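Local coordinates for protein phenol hydroxylase component phN (Pseudomonas stutzeri, PDB 3U52) that probably hydroxylates phenol at a diiron centre, as the oxygenase subunit of a multicomponent bacterial monooxygenase, at residues 398-403 with 429-434; 264-269 with 316-321. All blocks are in the same frame, centred on the assembly; numbering follows the deposited sequence.

Interaction 1: 398-403 with 429-434. With ZN (zinc ion), chain I.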
loop_
_atom_site.group_PDB
_atom_site.type_symbol
_atom_site.label_atom_id
_atom_site.label_comp_id
_atom_site.label_asym_id
_atom_site.label_seq_id
_atom_site.Cartn_x
_atom_site.Cartn_y
_atom_site.Cartn_z
ATOM N N LEU A 398 -25.392 9.588 -38.172
ATOM C CA LEU A 398 -24.278 8.811 -37.671
ATOM C C LEU A 398 -23.620 8.072 -38.835
ATOM O O LEU A 398 -24.322 7.677 -39.800
ATOM C CB LEU A 398 -24.789 7.766 -36.649
ATOM C CG LEU A 398 -25.478 8.279 -35.377
ATOM C CD1 LEU A 398 -25.717 7.083 -34.445
ATOM C CD2 LEU A 398 -24.613 9.345 -34.701
ATOM N N CYS A 399 -22.295 7.860 -38.747
ATOM C CA CYS A 399 -21.593 7.028 -39.723
ATOM C C CYS A 399 -22.012 5.569 -39.582
ATOM O O CYS A 399 -22.022 5.041 -38.482
ATOM C CB CYS A 399 -20.083 7.101 -39.492
ATOM S SG CYS A 399 -19.053 6.189 -40.662
ATOM N N GLN A 400 -22.265 4.899 -40.720
ATOM C CA GLN A 400 -22.679 3.502 -40.715
ATOM C C GLN A 400 -21.579 2.566 -40.093
ATOM O O GLN A 400 -21.878 1.452 -39.627
ATOM C CB GLN A 400 -22.988 3.045 -42.160
ATOM C CG GLN A 400 -23.642 1.592 -42.261
ATOM C CD GLN A 400 -24.991 1.532 -41.568
ATOM O OE1 GLN A 400 -25.371 0.528 -40.905
ATOM N NE2 GLN A 400 -25.747 2.551 -41.759
ATOM N N VAL A 401 -20.330 3.019 -40.072
ATOM C CA VAL A 401 -19.207 2.124 -39.660
ATOM C C VAL A 401 -18.744 2.507 -38.246
ATOM O O VAL A 401 -18.871 1.707 -37.322
ATOM C CB VAL A 401 -18.034 2.096 -40.687
ATOM C CG1 VAL A 401 -16.799 1.372 -40.124
ATOM C CG2 VAL A 401 -18.482 1.455 -42.052
ATOM N N CYS A 402 -18.289 3.738 -38.049
ATOM C CA CYS A 402 -17.632 4.083 -36.768
ATOM C C CYS A 402 -18.663 4.565 -35.792
ATOM O O CYS A 402 -18.397 4.571 -34.577
ATOM C CB CYS A 402 -16.474 5.112 -36.969
ATOM S SG CYS A 402 -17.003 6.782 -37.443
ATOM N N GLN A 403 -19.873 4.864 -36.319
ATOM C CA GLN A 403 -21.028 5.428 -35.587
ATOM C C GLN A 403 -20.873 6.757 -34.891
ATOM O O GLN A 403 -21.747 7.124 -34.146
ATOM C CB GLN A 403 -21.683 4.414 -34.632
ATOM C CG GLN A 403 -21.815 3.028 -35.364
ATOM C CD GLN A 403 -22.472 1.981 -34.532
ATOM O OE1 GLN A 403 -23.060 2.288 -33.492
ATOM N NE2 GLN A 403 -22.383 0.730 -34.970
ATOM N N TYR A 429 -26.624 4.215 -47.646
ATOM C CA TYR A 429 -25.803 4.179 -46.404
ATOM C C TYR A 429 -24.912 5.380 -46.456
ATOM O O TYR A 429 -24.519 5.791 -47.559
ATOM C CB TYR A 429 -24.949 2.912 -46.292
ATOM C CG TYR A 429 -25.831 1.696 -46.213
ATOM C CD1 TYR A 429 -26.461 1.333 -45.025
ATOM C CD2 TYR A 429 -26.087 0.942 -47.372
ATOM C CE1 TYR A 429 -27.339 0.205 -44.974
ATOM C CE2 TYR A 429 -26.977 -0.144 -47.349
ATOM C CZ TYR A 429 -27.598 -0.490 -46.156
ATOM O OH TYR A 429 -28.407 -1.589 -46.151
ATOM N N HIS A 430 -24.587 5.911 -45.275
ATOM C CA HIS A 430 -23.794 7.141 -45.136
ATOM C C HIS A 430 -22.582 6.933 -44.205
ATOM O O HIS A 430 -22.642 6.148 -43.224
ATOM C CB HIS A 430 -24.660 8.277 -44.582
ATOM C CG HIS A 430 -25.888 8.539 -45.411
ATOM N ND1 HIS A 430 -25.937 9.528 -46.366
ATOM C CD2 HIS A 430 -27.056 7.858 -45.513
ATOM C CE1 HIS A 430 -27.113 9.492 -46.975
ATOM N NE2 HIS A 430 -27.808 8.485 -46.478
ATOM N N PHE A 431 -21.524 7.701 -44.484
ATOM C CA PHE A 431 -20.210 7.595 -43.802
ATOM C C PHE A 431 -19.648 8.976 -43.469
ATOM O O PHE A 431 -19.991 9.960 -44.129
ATOM C CB PHE A 431 -19.228 6.817 -44.697
ATOM C CG PHE A 431 -19.825 5.559 -45.240
ATOM C CD1 PHE A 431 -19.955 4.430 -44.430
ATOM C CD2 PHE A 431 -20.391 5.540 -46.512
ATOM C CE1 PHE A 431 -20.612 3.264 -44.917
ATOM C CE2 PHE A 431 -21.011 4.352 -47.030
ATOM C CZ PHE A 431 -21.141 3.248 -46.228
ATOM N N CYS A 432 -18.737 9.030 -42.487
ATOM C CA CYS A 432 -18.086 10.300 -42.109
ATOM C C CYS A 432 -16.855 10.630 -43.000
ATOM O O CYS A 432 -16.311 11.751 -42.895
ATOM C CB CYS A 432 -17.622 10.189 -40.667
ATOM S SG CYS A 432 -16.346 8.892 -40.452
ATOM N N SER A 433 -16.408 9.686 -43.823
ATOM C CA SER A 433 -15.126 9.769 -44.513
ATOM C C SER A 433 -14.958 8.659 -45.551
ATOM O O SER A 433 -15.712 7.695 -45.557
ATOM C CB SER A 433 -14.004 9.564 -43.506
ATOM O OG SER A 433 -14.227 8.302 -42.850
ATOM N N ASP A 434 -13.915 8.784 -46.380
ATOM C CA ASP A 434 -13.491 7.739 -47.300
ATOM C C ASP A 434 -13.023 6.537 -46.511
ATOM O O ASP A 434 -13.185 5.426 -46.961
ATOM C CB ASP A 434 -12.352 8.216 -48.197
ATOM C CG ASP A 434 -12.804 9.260 -49.239
ATOM O OD1 ASP A 434 -13.837 9.062 -49.917
ATOM O OD2 ASP A 434 -12.094 10.267 -49.379
HETATM ZN ZN ZN I . -16.945 6.729 -39.706
#
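Cys-399, Cys-402 and Cys-432 close on one zinc ion, and Cys-436 supplies the fourth thiolate. CB of Cys-399 lies 3.8 Å from Cys-432 N and slightly farther from that residue's CB, a light contact beside the metal. From there Cys-399 SG, anti to the backbone N (chi1 -177°), reaches the zinc at 2.4 Å. Cys-399 SG also accepts Cys-432 N-H from across the contact, the N lying 3.4 Å away, with an N-H...S angle of 152°. Within its own loop Cys-399 SG takes the N-H of Val-401, whose N is 3.5 Å off, and more weakly that of Cys-402. Three N-H donors thus converge on one thiolate, probably easing its negative charge and fixing its direction. Such bonds around a CxxC pair are those of a zinc knuckle, and Gln-403 completes the bend with a left-handed backbone. With a hairpin and a helix start bringing the second cysteine pair, the site is consistent with a treble-clef zinc finger.

Next to the metal, Gln-400 N gives a 2.8 Å bond to His-430 O, nearly in line with the C=O, so the knuckle backbone is pinned to the strand end. The Phe-431 ring runs obliquely past the loop: its CE1 is 3.6 Å from Gln-400 CB, and CG2 of Val-401 approaches the same ring corner. The sulfur of Cys-399 lies at the edge of this ring.

Strand 427-431 pairs antiparallel with 417-424, while His-430 ND1 is bonded to His-419 in that strand. Ser-433 caps helix 434-442, its OG bonded to Cys-436 N; Phe-440 of this helix meets Tyr-429 and Phe-431, and Arg-271 of helix 254-283 packs on Cys-402 and Cys-432.

Interaction 2: 264-269 with 316-321; sequences KWFWRG and RPPKYQ
Phe-266 carries most of the apolar contact, its ring crossing Pro-318 at about a right angle. CB of Pro-318 sits 3.4 Å from Phe-266 CG, with the proline CG close behind. Because the phenylalanine CG stands anti to its own backbone nitrogen (chi1 171°), the ring swings outward to the far end of the turn, where Phe-266 CE1 comes within 3.6 Å of Gln-321 CA and CZ meets Gln-321 CB. One helix position on, CZ3 of Trp-267 rests 3.7 Å from CB of Tyr-320, while the tyrosine ring leads away. With an alanine here in place of Phe-266, Pro-318 and Gln-321 would probably lose their aromatic partner and a gap would open between the helix and the turn.

The polar bonds lie within the loop and to its surroundings. Gln-321 N reaches back to Pro-318 O at 3.2 Å, closing a type II beta turn in which Tyr-320 takes the left-handed place; this residue is also the N-cap of helix 321-327, so the turn delivers the chain into that helix directly against helix 254-283. Arg-316 NH1 lies 2.9 Å from Pro-317 O, its partner in the guanidinium plane.

Asp-263 of helix 254-283 reinforces the joint: one carboxylate oxygen pairs with Arg-316 in a salt bridge and the other accepts the backbone N-H of Lys-319. Other helices hold the loop too. OD2 of Asp-438, on helix 434-442, takes both a salt bridge from Lys-319 NZ and a hydrogen bond with Tyr-320 OH, and Gln-321 OE1 is hydrogen-bonded to Tyr-299 OH of helix 291-310. A bound xenon touches Phe-266.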
loop_
_atom_site.group_PDB
_atom_site.type_symbol
_atom_site.label_atom_id
_atom_site.label_comp_id
_atom_site.label_asym_id
_atom_site.label_seq_id
_atom_site.Cartn_x
_atom_site.Cartn_y
_atom_site.Cartn_z
ATOM N N LYS A 264 -7.908 -1.152 -42.207
ATOM C CA LYS A 264 -9.214 -1.113 -41.453
ATOM C C LYS A 264 -9.052 -0.684 -39.961
ATOM O O LYS A 264 -9.741 0.232 -39.464
ATOM C CB LYS A 264 -9.879 -2.485 -41.491
ATOM C CG LYS A 264 -11.172 -2.583 -40.669
ATOM C CD LYS A 264 -11.741 -4.003 -40.707
ATOM C CE LYS A 264 -12.748 -4.089 -39.585
ATOM N NZ LYS A 264 -13.403 -5.466 -39.632
ATOM N N TRP A 265 -8.102 -1.297 -39.264
ATOM C CA TRP A 265 -8.027 -1.107 -37.832
ATOM C C TRP A 265 -7.255 0.146 -37.494
ATOM O O TRP A 265 -7.488 0.735 -36.469
ATOM C CB TRP A 265 -7.428 -2.372 -37.157
ATOM C CG TRP A 265 -8.536 -3.422 -37.177
ATOM C CD1 TRP A 265 -8.620 -4.500 -37.995
ATOM C CD2 TRP A 265 -9.765 -3.398 -36.407
ATOM N NE1 TRP A 265 -9.816 -5.167 -37.782
ATOM C CE2 TRP A 265 -10.510 -4.526 -36.782
ATOM C CE3 TRP A 265 -10.262 -2.563 -35.388
ATOM C CZ2 TRP A 265 -11.776 -4.846 -36.195
ATOM C CZ3 TRP A 265 -11.536 -2.863 -34.806
ATOM C CH2 TRP A 265 -12.259 -3.995 -35.222
ATOM N N PHE A 266 -6.309 0.538 -38.346
ATOM C CA PHE A 266 -5.780 1.902 -38.222
ATOM C C PHE A 266 -6.934 2.873 -38.203
ATOM O O PHE A 266 -6.990 3.754 -37.311
ATOM C CB PHE A 266 -4.830 2.327 -39.369
ATOM C CG PHE A 266 -4.495 3.792 -39.320
ATOM C CD1 PHE A 266 -5.073 4.687 -40.228
ATOM C CD2 PHE A 266 -3.660 4.281 -38.288
ATOM C CE1 PHE A 266 -4.812 6.052 -40.144
ATOM C CE2 PHE A 266 -3.360 5.675 -38.228
ATOM C CZ PHE A 266 -3.979 6.545 -39.134
ATOM N N TRP A 267 -7.833 2.749 -39.178
ATOM C CA TRP A 267 -8.853 3.766 -39.382
ATOM C C TRP A 267 -9.939 3.711 -38.286
ATOM O O TRP A 267 -10.291 4.723 -37.706
ATOM C CB TRP A 267 -9.423 3.768 -40.811
ATOM C CG TRP A 267 -10.330 4.970 -40.958
ATOM C CD1 TRP A 267 -11.685 4.990 -40.876
ATOM C CD2 TRP A 267 -9.924 6.322 -41.215
ATOM N NE1 TRP A 267 -12.140 6.267 -41.030
ATOM C CE2 TRP A 267 -11.081 7.109 -41.228
ATOM C CE3 TRP A 267 -8.683 6.944 -41.401
ATOM C CZ2 TRP A 267 -11.053 8.515 -41.447
ATOM C CZ3 TRP A 267 -8.648 8.336 -41.626
ATOM C CH2 TRP A 267 -9.819 9.097 -41.649
ATOM N N ARG A 268 -10.400 2.508 -37.938
ATOM C CA ARG A 268 -11.281 2.352 -36.772
ATOM C C ARG A 268 -10.653 2.819 -35.430
ATOM O O ARG A 268 -11.333 3.427 -34.602
ATOM C CB ARG A 268 -11.768 0.887 -36.651
ATOM C CG ARG A 268 -12.803 0.514 -37.749
ATOM C CD ARG A 268 -13.949 -0.415 -37.167
ATOM N NE ARG A 268 -14.803 0.341 -36.252
ATOM C CZ ARG A 268 -16.045 0.009 -35.930
ATOM N NH1 ARG A 268 -16.583 -1.085 -36.423
ATOM N NH2 ARG A 268 -16.745 0.758 -35.087
ATOM N N GLY A 269 -9.369 2.521 -35.235
ATOM C CA GLY A 269 -8.656 2.934 -34.042
ATOM C C GLY A 269 -8.527 4.453 -34.016
ATOM O O GLY A 269 -8.739 5.083 -32.972
ATOM N N ARG A 316 2.895 -1.606 -46.474
ATOM C CA ARG A 316 3.003 -0.127 -46.584
ATOM C C ARG A 316 2.252 0.517 -45.401
ATOM O O ARG A 316 1.483 -0.163 -44.720
ATOM C CB ARG A 316 2.444 0.382 -47.917
ATOM C CG ARG A 316 1.020 -0.104 -48.163
ATOM C CD ARG A 316 0.173 0.728 -49.101
ATOM N NE ARG A 316 -1.133 0.090 -49.287
ATOM C CZ ARG A 316 -2.142 0.179 -48.415
ATOM N NH1 ARG A 316 -2.008 0.902 -47.306
ATOM N NH2 ARG A 316 -3.286 -0.448 -48.644
ATOM N N PRO A 317 2.495 1.824 -45.140
ATOM C CA PRO A 317 1.767 2.467 -44.024
ATOM C C PRO A 317 0.253 2.449 -44.277
ATOM O O PRO A 317 -0.211 2.330 -45.466
ATOM C CB PRO A 317 2.337 3.904 -43.984
ATOM C CG PRO A 317 3.548 3.902 -44.887
ATOM C CD PRO A 317 3.440 2.748 -45.834
ATOM N N PRO A 318 -0.559 2.575 -43.201
ATOM C CA PRO A 318 -2.022 2.508 -43.416
ATOM C C PRO A 318 -2.590 3.551 -44.394
ATOM O O PRO A 318 -2.148 4.711 -44.444
ATOM C CB PRO A 318 -2.622 2.726 -41.998
ATOM C CG PRO A 318 -1.497 2.484 -41.078
ATOM C CD PRO A 318 -0.216 2.785 -41.773
ATOM N N LYS A 319 -3.564 3.107 -45.171
ATOM C CA LYS A 319 -4.318 3.974 -46.092
ATOM C C LYS A 319 -4.988 5.122 -45.311
ATOM O O LYS A 319 -5.502 4.915 -44.202
ATOM C CB LYS A 319 -5.353 3.066 -46.782
ATOM C CG LYS A 319 -6.100 3.634 -47.929
ATOM C CD LYS A 319 -6.812 2.514 -48.670
ATOM C CE LYS A 319 -7.837 1.859 -47.780
ATOM N NZ LYS A 319 -8.759 0.982 -48.547
ATOM N N TYR A 320 -4.973 6.334 -45.879
ATOM C CA TYR A 320 -5.493 7.548 -45.219
ATOM C C TYR A 320 -4.729 7.997 -43.962
ATOM O O TYR A 320 -5.240 8.845 -43.259
ATOM C CB TYR A 320 -7.027 7.513 -44.902
ATOM C CG TYR A 320 -7.855 7.059 -46.080
ATOM C CD1 TYR A 320 -8.539 5.850 -46.051
ATOM C CD2 TYR A 320 -7.897 7.813 -47.247
ATOM C CE1 TYR A 320 -9.234 5.405 -47.170
ATOM C CE2 TYR A 320 -8.609 7.389 -48.346
ATOM C CZ TYR A 320 -9.260 6.197 -48.312
ATOM O OH TYR A 320 -9.970 5.811 -49.438
ATOM N N GLN A 321 -3.526 7.493 -43.685
ATOM C CA GLN A 321 -2.841 8.009 -42.497
ATOM C C GLN A 321 -2.593 9.513 -42.675
ATOM O O GLN A 321 -2.634 10.228 -41.697
ATOM C CB GLN A 321 -1.544 7.248 -42.148
ATOM C CG GLN A 321 -0.390 7.569 -43.055
ATOM C CD GLN A 321 0.951 7.103 -42.538
ATOM O OE1 GLN A 321 1.072 6.480 -41.478
ATOM N NE2 GLN A 321 1.984 7.395 -43.306
#

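Overall arrangement
Both segments of interaction 2 come earlier in the sequence than those of interaction 1; their centres lie about 16 Å apart, yet their residues touch. Helix 254-283 is the bridge: Arg-268 NH2 comes 3.2 Å from Val-401 O of the zinc knuckle, and Trp-267 NE1 packs 3.4 Å from Ser-433 OG. From the other segment of interaction 2, Tyr-320 OH meets Asp-434 CB at 3.6 Å. Trp-267 also packs on Cys-436, the fourth zinc ligand, so the metal site is built against the helix that interaction 2 holds to 316-321. Gly-269, one turn on from Trp-265, lines a xenon pocket with Phe-198, which directly precedes iron ligand Glu-199 in the sequence.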